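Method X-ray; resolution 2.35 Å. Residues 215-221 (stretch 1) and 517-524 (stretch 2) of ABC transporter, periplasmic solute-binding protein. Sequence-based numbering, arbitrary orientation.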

# COMPACT_ATOMS: atom_id res chain seq x y z
N PRO A 215 14.90 12.85 -17.14
CA PRO A 215 15.88 11.77 -16.87
C PRO A 215 17.31 12.01 -17.41
O PRO A 215 17.48 12.57 -18.48
CB PRO A 215 15.29 10.56 -17.60
CG PRO A 215 13.81 10.84 -17.74
CD PRO A 215 13.63 12.34 -17.71
N THR A 216 18.34 11.61 -16.67
CA THR A 216 19.71 11.76 -17.19
C THR A 216 20.02 10.87 -18.40
O THR A 216 20.96 11.11 -19.13
CB THR A 216 20.77 11.44 -16.13
OG1 THR A 216 20.55 10.13 -15.60
CG2 THR A 216 20.75 12.48 -15.03
N TYR A 217 19.20 9.83 -18.59
CA TYR A 217 19.35 8.85 -19.65
C TYR A 217 18.19 8.94 -20.66
O TYR A 217 17.07 9.35 -20.32
CB TYR A 217 19.40 7.44 -19.04
CG TYR A 217 18.25 7.16 -18.11
CD1 TYR A 217 18.25 7.63 -16.78
CD2 TYR A 217 17.15 6.44 -18.54
CE1 TYR A 217 17.17 7.38 -15.92
CE2 TYR A 217 16.09 6.17 -17.68
CZ TYR A 217 16.09 6.66 -16.38
OH TYR A 217 15.00 6.38 -15.56
N GLU A 218 18.48 8.45 -21.86
CA GLU A 218 17.70 8.65 -23.07
C GLU A 218 16.53 7.69 -23.23
O GLU A 218 15.57 8.01 -23.95
CB GLU A 218 18.61 8.57 -24.33
N ARG A 219 16.59 6.53 -22.57
CA ARG A 219 15.69 5.43 -22.94
C ARG A 219 15.43 4.42 -21.83
O ARG A 219 16.28 4.20 -20.98
CB ARG A 219 16.27 4.75 -24.20
CG ARG A 219 15.65 3.43 -24.58
CD ARG A 219 16.11 3.03 -25.97
NE ARG A 219 15.89 1.61 -26.23
CZ ARG A 219 15.66 1.09 -27.42
NH1 ARG A 219 15.60 1.86 -28.49
NH2 ARG A 219 15.46 -0.22 -27.54
N LEU A 220 14.25 3.79 -21.86
CA LEU A 220 13.85 2.81 -20.85
C LEU A 220 13.10 1.71 -21.55
O LEU A 220 12.11 1.98 -22.24
CB LEU A 220 12.93 3.44 -19.81
CG LEU A 220 12.49 2.61 -18.60
CD1 LEU A 220 12.04 3.55 -17.46
CD2 LEU A 220 11.38 1.62 -18.89
N GLU A 221 13.57 0.48 -21.35
CA GLU A 221 12.96 -0.72 -21.89
C GLU A 221 12.43 -1.55 -20.75
O GLU A 221 13.15 -1.79 -19.77
CB GLU A 221 13.99 -1.57 -22.62
CG GLU A 221 14.78 -0.87 -23.72
CD GLU A 221 15.81 -1.80 -24.40
OE1 GLU A 221 16.29 -2.75 -23.75
OE2 GLU A 221 16.13 -1.57 -25.59
N PRO A 517 10.06 3.30 -10.28
CA PRO A 517 11.17 4.08 -9.75
C PRO A 517 12.25 4.41 -10.79
O PRO A 517 13.37 3.89 -10.72
CB PRO A 517 11.74 3.16 -8.65
CG PRO A 517 11.43 1.78 -9.14
CD PRO A 517 10.23 1.86 -10.04
N TYR A 518 11.91 5.27 -11.75
CA TYR A 518 12.86 5.74 -12.76
C TYR A 518 13.58 7.02 -12.33
O TYR A 518 14.58 7.44 -12.94
CB TYR A 518 12.16 6.01 -14.09
CG TYR A 518 11.09 7.06 -14.00
CD1 TYR A 518 11.40 8.41 -14.14
CD2 TYR A 518 9.78 6.72 -13.74
CE1 TYR A 518 10.41 9.38 -14.03
CE2 TYR A 518 8.78 7.67 -13.63
CZ TYR A 518 9.09 9.00 -13.78
OH TYR A 518 8.08 9.94 -13.65
N GLU A 519 13.05 7.65 -11.28
CA GLU A 519 13.50 8.94 -10.85
C GLU A 519 14.95 8.86 -10.39
O GLU A 519 15.34 7.90 -9.72
CB GLU A 519 12.66 9.44 -9.65
CG GLU A 519 11.22 9.88 -9.97
CD GLU A 519 10.20 8.74 -9.95
OE1 GLU A 519 10.47 7.70 -9.31
OE2 GLU A 519 9.12 8.91 -10.57
N ASN A 520 15.68 9.92 -10.70
CA ASN A 520 16.96 10.26 -10.12
C ASN A 520 18.11 9.44 -10.65
O ASN A 520 19.27 9.70 -10.32
CB ASN A 520 16.97 10.14 -8.59
CG ASN A 520 15.97 11.05 -7.92
OD1 ASN A 520 15.28 10.63 -6.97
ND2 ASN A 520 15.88 12.29 -8.38
N ILE A 521 17.78 8.42 -11.43
CA ILE A 521 18.78 7.44 -11.83
C ILE A 521 19.79 8.07 -12.78
O ILE A 521 19.42 8.87 -13.65
CB ILE A 521 18.16 6.16 -12.43
CG1 ILE A 521 17.57 5.30 -11.33
CG2 ILE A 521 19.24 5.36 -13.16
CD1 ILE A 521 16.84 4.10 -11.84
N VAL A 522 21.05 7.75 -12.55
CA VAL A 522 22.11 8.09 -13.49
C VAL A 522 22.93 6.82 -13.74
O VAL A 522 23.25 6.09 -12.82
CB VAL A 522 22.98 9.29 -13.04
CG1 VAL A 522 23.36 9.18 -11.60
CG2 VAL A 522 24.25 9.41 -13.88
N LEU A 523 23.22 6.56 -15.02
CA LEU A 523 23.91 5.35 -15.43
C LEU A 523 25.41 5.58 -15.66
O LEU A 523 25.78 6.37 -16.54
CB LEU A 523 23.29 4.86 -16.72
CG LEU A 523 21.80 4.59 -16.71
CD1 LEU A 523 21.38 4.34 -18.16
CD2 LEU A 523 21.50 3.40 -15.83
N ALA A 524 26.27 4.89 -14.91
CA ALA A 524 27.72 5.07 -15.03
C ALA A 524 28.36 4.47 -16.30
O ALA A 524 29.21 5.11 -16.90
CB ALA A 524 28.41 4.50 -13.81

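Two segments nearly 300 residues apart in sequence meet here through a small contact, 322 Å² summed over both sides, and its logic is simple: hydroxyls on stretch 1 satisfy backbone carbonyls on stretch 2, while carbon surfaces fill in around them.

Pro215 leads in without touching the partner; its CA-to-CB bond points sideways. The first real contact is Thr216, whose CA-to-CB bond points toward stretch 2. With chi1 at 55° (p), Thr216 OG1 donates a hydrogen bond to Ile521 O at 2.6 Å. The donor is only one bond beyond CB, so a short side chain suffices where the backbones run close; the CA atoms of Thr216 and Val522 are 5.7 Å apart. The same hydroxyl packs beside Val522: Thr216 OG1 lies 3.6 Å from Val522 CB.

Tyr217 has the largest covered area, 95 Å², and is buried. It also points toward the partner and also adopts the p rotamer, but its reach is much longer. Tyr217 OH donates a hydrogen bond to Tyr518 O at 2.9 Å. Tyr518 and Ile521 are the first and last residues of a type II beta turn, so the two hydroxyls of stretch 1 bind carbonyls at both ends of that turn. Both carbonyl oxygens lie at the edge of the Tyr217 ring, near its plane. Carbon atoms of the ring and CB also pack: Tyr217 CE1 lies 3.8 Å from Ile521 CB, and Tyr217 CB lies 3.8 Å from Leu523 CD1. The CA-to-CB bond of Leu523 points sideways, but the end of its side chain comes nearer to stretch 1. Tyrosine suits this place because it combines a broad carbon surface with a polar tip that need not be buried unpaired.

Glu218 points away from stretch 2 and contributes nothing to the contact; its side chain is not modelled beyond CB. The strand then begins with Arg219, which is out of reach of the partner and pairs within its own segment: Arg219 NH2 and Glu221 OE2 form a salt bridge with a very short 2.5 Å hydrogen bond, supplemented by a weak one from Arg219 NE to Glu221 OE2 at 3.3 Å. Between these two charged residues, buried Leu220 points toward stretch 2 and sets Leu220 CD1 4.2 Å from Tyr518 CB, a modest apolar contact close to the tyrosine hydrogen bond. The strand thus sends its leucine to the contact and leaves its charges to pair with each other.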